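PDB 1UFO: hydrolase from Thermus thermophilus, which is probably a hydrolase of the alpha/beta hydrolase fold, with a substrate that is not established. Local coordinates for residues 164-177 against 191-203. Numbering follows the deposited sequence.
Sequences ATRGEAYGGVPLLH and MEKTLEALRPHYP
L198 packs on Y170, and Y202 on G172 and V173, in a buried contact inside a beta-alpha-beta unit of the alpha/beta hydrolase fold. Apolar packing, one direct hydrogen bond and two waters join the sides. Helix 188-198, the 3-10 segment 199-201 and Y202 after it pack on strand 175-180 and the loop leading into it. Strand 175-177 and helix 191-198 run nearly antiparallel, as the strand and helix of a beta-alpha-beta crossover do; their axes come within 10.3 Å at closest approach. The direct hydrogen bond runs from Y202 OH to V173 O (2.7 Å), in the carbonyl plane and on a lone pair. The Y202 ring also has G172 CA over one face, and its OH reaches the edge of the Y170 ring. A phenylalanine in place of Y202 would probably keep the ring packing but leave V173 O without this donor. L198 CD2 sits over the centre of the Y170 ring, 3.7 Å from its centroid, a CH-pi contact. L198 CG stands beside the backbone N (chi1 -71°), and CD1, extended from CA (chi2 173°), meets L175 CD2 at 3.8 Å. H201 lays one ring face on the G167-E168 peptide, where G167 lacks a side chain that would clash. One water joins A164 O, G167 N and A197 O, the other G167 O, G172 N and H201 O. H177 packs obliquely on M191, T194 and L195. H177 NE2 hydrogen-bonds H120 NE2, and Y170 OH hydrogen-bonds H120 ND1. H120 belongs to helix 114-124, which borders this layer, while L175 also touches V132 and L207 on the strands flanking 175-180.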
ATOM      1  N   ALA A 164      20.096  -2.196  -7.276  1.00 12.52           N
ATOM      2  CA  ALA A 164      19.620  -1.184  -6.315  1.00 11.80           C
ATOM      3  C   ALA A 164      20.698  -0.264  -5.795  1.00 12.87           C
ATOM      4  O   ALA A 164      20.376   0.700  -5.107  1.00 13.77           O
ATOM      5  CB  ALA A 164      18.884  -1.838  -5.137  1.00 14.85           C
ATOM      6  N   THR A 165      21.958  -0.589  -6.111  1.00 14.38           N
ATOM      7  CA  THR A 165      23.062   0.327  -5.691  1.00 15.25           C
ATOM      8  C   THR A 165      23.313   1.385  -6.768  1.00 16.91           C
ATOM      9  O   THR A 165      24.218   2.248  -6.594  1.00 19.13           O
ATOM     10  CB  THR A 165      24.387  -0.429  -5.440  1.00 16.30           C
ATOM     11  OG1 THR A 165      24.872  -0.968  -6.676  1.00 15.68           O
ATOM     12  CG2 THR A 165      24.161  -1.567  -4.434  1.00 17.77           C
ATOM     13  N   ARG A 166      22.528   1.360  -7.869  1.00 16.37           N
ATOM     14  CA  ARG A 166      22.676   2.322  -9.007  1.00 17.16           C
ATOM     15  C   ARG A 166      21.396   3.206  -9.104  1.00 16.62           C
ATOM     16  O   ARG A 166      20.879   3.480 -10.209  1.00 15.65           O
ATOM     17  CB  ARG A 166      22.893   1.507 -10.325  1.00 18.27           C
ATOM     18  CG  ARG A 166      24.072   0.505 -10.214  1.00 22.35           C
ATOM     19  CD  ARG A 166      24.072  -0.473 -11.348  1.00 28.15           C
ATOM     20  NE  ARG A 166      24.190   0.265 -12.584  1.00 32.42           N
ATOM     21  CZ  ARG A 166      24.025  -0.278 -13.783  1.00 33.54           C
ATOM     22  NH1 ARG A 166      24.163   0.472 -14.891  1.00 37.09           N
ATOM     23  NH2 ARG A 166      23.697  -1.554 -13.884  1.00 33.71           N
ATOM     24  N   GLY A 167      20.943   3.706  -7.952  1.00 17.42           N
ATOM     25  CA  GLY A 167      19.693   4.478  -7.907  1.00 17.47           C
ATOM     26  C   GLY A 167      19.652   5.694  -8.777  1.00 18.02           C
ATOM     27  O   GLY A 167      18.633   6.123  -9.259  1.00 17.07           O
ATOM     28  N   GLU A 168      20.821   6.266  -8.980  1.00 19.38           N
ATOM     29  CA  GLU A 168      20.864   7.446  -9.799  1.00 21.20           C
ATOM     30  C   GLU A 168      20.465   7.143 -11.264  1.00 21.30           C
ATOM     31  O   GLU A 168      20.072   8.058 -11.991  1.00 24.12           O
ATOM     32  CB  GLU A 168      22.262   8.041  -9.683  1.00 23.05           C
ATOM     33  CG  GLU A 168      23.382   7.249 -10.333  1.00 26.38           C
ATOM     34  CD  GLU A 168      23.820   6.001  -9.586  1.00 28.16           C
ATOM     35  OE1 GLU A 168      23.544   5.824  -8.363  1.00 29.25           O
ATOM     36  OE2 GLU A 168      24.506   5.183 -10.259  1.00 31.97           O
ATOM     37  N   ALA A 169      20.496   5.886 -11.704  1.00 18.27           N
ATOM     38  CA  ALA A 169      20.130   5.562 -13.089  1.00 15.33           C
ATOM     39  C   ALA A 169      18.605   5.290 -13.213  1.00 14.44           C
ATOM     40  O   ALA A 169      18.089   5.200 -14.324  1.00 14.38           O
ATOM     41  CB  ALA A 169      20.920   4.288 -13.571  1.00 17.72           C
ATOM     42  N   TYR A 170      17.925   5.186 -12.059  1.00 13.65           N
ATOM     43  CA  TYR A 170      16.455   4.873 -12.044  1.00 12.08           C
ATOM     44  C   TYR A 170      15.560   6.015 -12.475  1.00 13.20           C
ATOM     45  O   TYR A 170      14.363   5.798 -12.733  1.00 13.19           O
ATOM     46  CB  TYR A 170      16.014   4.436 -10.638  1.00 10.71           C
ATOM     47  CG  TYR A 170      16.394   2.995 -10.231  1.00  9.23           C
ATOM     48  CD1 TYR A 170      15.434   2.166  -9.601  1.00  9.38           C
ATOM     49  CD2 TYR A 170      17.687   2.462 -10.407  1.00  9.25           C
ATOM     50  CE1 TYR A 170      15.736   0.852  -9.181  1.00  9.95           C
ATOM     51  CE2 TYR A 170      18.001   1.147  -9.973  1.00  9.35           C
ATOM     52  CZ  TYR A 170      17.035   0.370  -9.366  1.00 10.15           C
ATOM     53  OH  TYR A 170      17.368  -0.843  -8.921  1.00 10.00           O
ATOM     54  N   GLY A 171      16.121   7.240 -12.553  1.00 14.75           N
ATOM     55  CA  GLY A 171      15.337   8.362 -13.016  1.00 14.32           C
ATOM     56  C   GLY A 171      14.048   8.683 -12.263  1.00 13.62           C
ATOM     57  O   GLY A 171      13.104   9.250 -12.845  1.00 14.70           O
ATOM     58  N   GLY A 172      14.023   8.274 -11.006  1.00 12.73           N
ATOM     59  CA  GLY A 172      12.870   8.537 -10.166  1.00 13.68           C
ATOM     60  C   GLY A 172      11.617   7.821 -10.659  1.00 12.83           C
ATOM     61  O   GLY A 172      10.530   8.229 -10.288  1.00 14.01           O
ATOM     62  N   VAL A 173      11.759   6.750 -11.438  1.00 11.46           N
ATOM     63  CA  VAL A 173      10.568   6.036 -11.926  1.00 10.72           C
ATOM     64  C   VAL A 173       9.748   5.512 -10.706  1.00 10.24           C
ATOM     65  O   VAL A 173      10.291   4.863  -9.807  1.00 11.22           O
ATOM     66  CB  VAL A 173      10.982   4.811 -12.746  1.00 10.93           C
ATOM     67  CG1 VAL A 173       9.772   3.882 -12.988  1.00 11.21           C
ATOM     68  CG2 VAL A 173      11.622   5.320 -14.084  1.00 12.76           C
ATOM     69  N   PRO A 174       8.431   5.762 -10.677  1.00  9.44           N
ATOM     70  CA  PRO A 174       7.613   5.280  -9.558  1.00  8.98           C
ATOM     71  C   PRO A 174       7.810   3.780  -9.337  1.00  9.53           C
ATOM     72  O   PRO A 174       7.748   2.990 -10.264  1.00  8.74           O
ATOM     73  CB  PRO A 174       6.170   5.552  -9.964  1.00  9.98           C
ATOM     74  CG  PRO A 174       6.340   6.917 -10.875  1.00 11.25           C
ATOM     75  CD  PRO A 174       7.650   6.575 -11.658  1.00 10.76           C
ATOM     76  N   LEU A 175       8.043   3.424  -8.091  1.00  6.14           N
ATOM     77  CA  LEU A 175       8.356   2.047  -7.770  1.00  6.77           C
ATOM     78  C   LEU A 175       7.716   1.652  -6.468  1.00  7.75           C
ATOM     79  O   LEU A 175       7.929   2.283  -5.438  1.00  7.24           O
ATOM     80  CB  LEU A 175       9.905   1.869  -7.649  1.00  7.75           C
ATOM     81  CG  LEU A 175      10.451   0.549  -7.051  1.00  8.68           C
ATOM     82  CD1 LEU A 175      10.023  -0.533  -7.972  1.00 11.24           C
ATOM     83  CD2 LEU A 175      11.929   0.588  -6.974  1.00  8.35           C
ATOM     84  N   LEU A 176       6.924   0.582  -6.530  1.00  7.87           N
ATOM     85  CA  LEU A 176       6.264   0.086  -5.299  1.00  6.54           C
ATOM     86  C   LEU A 176       6.704  -1.332  -5.023  1.00  7.62           C
ATOM     87  O   LEU A 176       6.580  -2.167  -5.913  1.00  7.10           O
ATOM     88  CB  LEU A 176       4.703   0.082  -5.445  1.00  6.41           C
ATOM     89  CG  LEU A 176       3.964  -0.681  -4.385  1.00  7.28           C
ATOM     90  CD1 LEU A 176       4.261   0.067  -3.036  1.00  6.70           C
ATOM     91  CD2 LEU A 176       2.469  -0.655  -4.699  1.00  8.08           C
ATOM     92  N   HIS A 177       7.257  -1.586  -3.837  1.00  6.16           N
ATOM     93  CA  HIS A 177       7.629  -2.958  -3.456  1.00  6.87           C
ATOM     94  C   HIS A 177       6.460  -3.471  -2.598  1.00  7.26           C
ATOM     95  O   HIS A 177       5.995  -2.791  -1.679  1.00  8.28           O
ATOM     96  CB  HIS A 177       8.932  -3.003  -2.644  1.00  6.60           C
ATOM     97  CG  HIS A 177      10.119  -3.420  -3.424  1.00  8.42           C
ATOM     98  ND1 HIS A 177      10.455  -4.755  -3.604  1.00  7.76           N
ATOM     99  CD2 HIS A 177      11.044  -2.707  -4.146  1.00  6.83           C
ATOM    100  CE1 HIS A 177      11.534  -4.831  -4.386  1.00  8.87           C
ATOM    101  NE2 HIS A 177      11.892  -3.601  -4.730  1.00  9.47           N
HETATM  102  N   MSE A 191      14.119  -6.510   1.075  1.00 11.08           N
HETATM  103  CA  MSE A 191      13.307  -5.498   0.447  1.00  9.31           C
HETATM  104  C   MSE A 191      13.573  -4.163   1.114  1.00 10.69           C
HETATM  105  O   MSE A 191      13.734  -3.162   0.479  1.00 10.73           O
HETATM  106  CB  MSE A 191      11.829  -5.868   0.577  1.00 10.62           C
HETATM  107  CG  MSE A 191      10.879  -4.805  -0.097  1.00 10.57           C
HETATM  108 SE   MSE A 191      10.449  -3.294   1.040  1.00 15.47          SE
HETATM  109  CE  MSE A 191       9.017  -4.235   1.654  1.00  7.69           C
ATOM    110  N   GLU A 192      13.724  -4.164   2.444  1.00 10.46           N
ATOM    111  CA  GLU A 192      13.975  -2.874   3.113  1.00 12.98           C
ATOM    112  C   GLU A 192      15.396  -2.298   2.697  1.00 11.49           C
ATOM    113  O   GLU A 192      15.536  -1.073   2.501  1.00 14.98           O
ATOM    114  CB  GLU A 192      13.892  -3.125   4.647  1.00 12.11           C
ATOM    115  CG  GLU A 192      12.430  -3.300   5.087  1.00 20.47           C
ATOM    116  CD  GLU A 192      12.231  -3.835   6.568  1.00 23.02           C
ATOM    117  OE1 GLU A 192      13.025  -4.703   7.083  1.00 29.94           O
ATOM    118  OE2 GLU A 192      11.250  -3.430   7.232  1.00 26.36           O
ATOM    119  N   LYS A 193      16.352  -3.207   2.543  1.00 13.30           N
ATOM    120  CA  LYS A 193      17.724  -2.837   2.143  1.00 13.56           C
ATOM    121  C   LYS A 193      17.653  -2.259   0.731  1.00 13.05           C
ATOM    122  O   LYS A 193      18.377  -1.311   0.381  1.00 14.33           O
ATOM    123  CB  LYS A 193      18.598  -4.061   2.127  1.00 15.60           C
ATOM    124  CG  LYS A 193      20.048  -3.884   1.731  1.00 17.99           C
ATOM    125  CD  LYS A 193      20.572  -5.280   1.628  1.00 20.22           C
ATOM    126  CE  LYS A 193      21.756  -5.424   0.764  1.00 21.77           C
ATOM    127  NZ  LYS A 193      22.924  -4.903   1.523  1.00 25.13           N
ATOM    128  N   THR A 194      16.744  -2.826  -0.079  1.00 11.91           N
ATOM    129  CA  THR A 194      16.608  -2.247  -1.433  1.00 11.64           C
ATOM    130  C   THR A 194      16.137  -0.778  -1.387  1.00 11.30           C
ATOM    131  O   THR A 194      16.681   0.146  -2.025  1.00 11.62           O
ATOM    132  CB  THR A 194      15.570  -3.093  -2.221  1.00  8.80           C
ATOM    133  OG1 THR A 194      16.096  -4.391  -2.390  1.00 11.29           O
ATOM    134  CG2 THR A 194      15.279  -2.525  -3.617  1.00  9.61           C
ATOM    135  N   LEU A 195      15.073  -0.533  -0.615  1.00 12.72           N
ATOM    136  CA  LEU A 195      14.527   0.786  -0.530  1.00 13.57           C
ATOM    137  C   LEU A 195      15.484   1.769   0.121  1.00 14.14           C
ATOM    138  O   LEU A 195      15.525   2.865  -0.266  1.00 15.76           O
ATOM    139  CB  LEU A 195      13.194   0.761   0.213  1.00 16.38           C
ATOM    140  CG  LEU A 195      11.943   0.753  -0.696  1.00 20.69           C
ATOM    141  CD1 LEU A 195      11.910  -0.266  -1.744  1.00 21.95           C
ATOM    142  CD2 LEU A 195      10.814   0.539   0.215  1.00 22.35           C
ATOM    143  N   GLU A 196      16.235   1.328   1.104  1.00 14.78           N
ATOM    144  CA  GLU A 196      17.158   2.220   1.766  1.00 16.76           C
ATOM    145  C   GLU A 196      18.304   2.587   0.820  1.00 15.09           C
ATOM    146  O   GLU A 196      18.776   3.745   0.827  1.00 14.76           O
ATOM    147  CB  GLU A 196      17.700   1.564   3.038  1.00 19.53           C
ATOM    148  CG  GLU A 196      18.675   2.583   3.757  1.00 24.36           C
ATOM    149  CD  GLU A 196      18.043   4.010   3.931  1.00 29.03           C
ATOM    150  OE1 GLU A 196      16.925   4.100   4.483  1.00 29.15           O
ATOM    151  OE2 GLU A 196      18.643   5.044   3.490  1.00 31.58           O
ATOM    152  N   ALA A 197      18.708   1.659  -0.067  1.00 13.19           N
ATOM    153  CA  ALA A 197      19.776   1.963  -0.994  1.00 12.75           C
ATOM    154  C   ALA A 197      19.290   2.963  -2.013  1.00 13.07           C
ATOM    155  O   ALA A 197      20.047   3.830  -2.506  1.00 14.02           O
ATOM    156  CB  ALA A 197      20.310   0.695  -1.695  1.00 13.46           C
ATOM    157  N   LEU A 198      18.003   2.868  -2.380  1.00 12.69           N
ATOM    158  CA  LEU A 198      17.464   3.743  -3.413  1.00 12.40           C
ATOM    159  C   LEU A 198      16.969   5.090  -2.865  1.00 15.01           C
ATOM    160  O   LEU A 198      16.928   6.041  -3.656  1.00 15.73           O
ATOM    161  CB  LEU A 198      16.239   3.066  -4.069  1.00 12.19           C
ATOM    162  CG  LEU A 198      16.652   1.864  -4.956  1.00 12.69           C
ATOM    163  CD1 LEU A 198      15.414   1.118  -5.447  1.00 13.37           C
ATOM    164  CD2 LEU A 198      17.417   2.287  -6.182  1.00 14.16           C
ATOM    165  N   ARG A 199      16.567   5.112  -1.599  1.00 15.23           N
ATOM    166  CA  ARG A 199      16.017   6.340  -0.996  1.00 17.53           C
ATOM    167  C   ARG A 199      16.688   7.664  -1.324  1.00 19.33           C
ATOM    168  O   ARG A 199      15.993   8.618  -1.658  1.00 20.28           O
ATOM    169  CB  ARG A 199      15.934   6.229   0.521  1.00 17.87           C
ATOM    170  CG  ARG A 199      15.622   7.559   1.172  1.00 25.13           C
ATOM    171  CD  ARG A 199      15.830   7.418   2.700  1.00 26.60           C
ATOM    172  NE  ARG A 199      17.234   7.170   3.047  1.00 27.92           N
ATOM    173  CZ  ARG A 199      18.219   8.053   2.947  1.00 29.76           C
ATOM    174  NH1 ARG A 199      19.448   7.687   3.279  1.00 31.33           N
ATOM    175  NH2 ARG A 199      17.985   9.298   2.550  1.00 29.88           N
ATOM    176  N   PRO A 200      18.026   7.765  -1.252  1.00 20.49           N
ATOM    177  CA  PRO A 200      18.678   9.047  -1.552  1.00 20.89           C
ATOM    178  C   PRO A 200      18.490   9.489  -2.998  1.00 21.93           C
ATOM    179  O   PRO A 200      18.663  10.664  -3.313  1.00 23.82           O
ATOM    180  CB  PRO A 200      20.141   8.774  -1.240  1.00 19.54           C
ATOM    181  CG  PRO A 200      20.128   7.506  -0.336  1.00 21.45           C
ATOM    182  CD  PRO A 200      19.008   6.728  -0.846  1.00 20.56           C
ATOM    183  N   HIS A 201      18.148   8.532  -3.865  1.00 21.28           N
ATOM    184  CA  HIS A 201      17.935   8.806  -5.283  1.00 19.62           C
ATOM    185  C   HIS A 201      16.470   9.046  -5.706  1.00 18.99           C
ATOM    186  O   HIS A 201      16.173   9.192  -6.891  1.00 19.36           O
ATOM    187  CB  HIS A 201      18.522   7.628  -6.086  1.00 20.48           C
ATOM    188  CG  HIS A 201      19.972   7.397  -5.818  1.00 21.39           C
ATOM    189  ND1 HIS A 201      20.949   8.264  -6.250  1.00 22.85           N
ATOM    190  CD2 HIS A 201      20.616   6.404  -5.151  1.00 22.74           C
ATOM    191  CE1 HIS A 201      22.139   7.821  -5.867  1.00 23.82           C
ATOM    192  NE2 HIS A 201      21.966   6.693  -5.198  1.00 24.79           N
ATOM    193  N   TYR A 202      15.579   9.050  -4.738  1.00 18.55           N
ATOM    194  CA  TYR A 202      14.155   9.305  -4.926  1.00 17.87           C
ATOM    195  C   TYR A 202      13.764  10.488  -3.975  1.00 18.29           C
ATOM    196  O   TYR A 202      12.870  10.384  -3.104  1.00 19.07           O
ATOM    197  CB  TYR A 202      13.364   8.054  -4.598  1.00 17.57           C
ATOM    198  CG  TYR A 202      13.268   7.112  -5.785  1.00 15.67           C
ATOM    199  CD1 TYR A 202      14.318   6.270  -6.160  1.00 16.61           C
ATOM    200  CD2 TYR A 202      12.124   7.084  -6.522  1.00 15.44           C
ATOM    201  CE1 TYR A 202      14.181   5.412  -7.290  1.00 14.49           C
ATOM    202  CE2 TYR A 202      11.956   6.276  -7.595  1.00 14.37           C
ATOM    203  CZ  TYR A 202      13.011   5.414  -7.972  1.00 14.87           C
ATOM    204  OH  TYR A 202      12.836   4.481  -8.988  1.00 10.55           O
ATOM    205  N   PRO A 203      14.448  11.628  -4.142  1.00 19.09           N
ATOM    206  CA  PRO A 203      14.197  12.844  -3.338  1.00 22.34           C
ATOM    207  C   PRO A 203      12.813  13.475  -3.553  1.00 23.09           C
ATOM    208  O   PRO A 203      12.423  14.397  -2.789  1.00 24.30           O
ATOM    209  CB  PRO A 203      15.326  13.809  -3.798  1.00 20.66           C
ATOM    210  CG  PRO A 203      15.509  13.429  -5.238  1.00 21.02           C
ATOM    211  CD  PRO A 203      15.518  11.882  -5.129  1.00 21.97           C
TER
HETATM  212  O   HOH W   1      21.228   3.271  -5.168  1.00 17.92           O
HETATM  213  O   HOH W   2      16.315   7.851  -9.293  1.00 16.25           O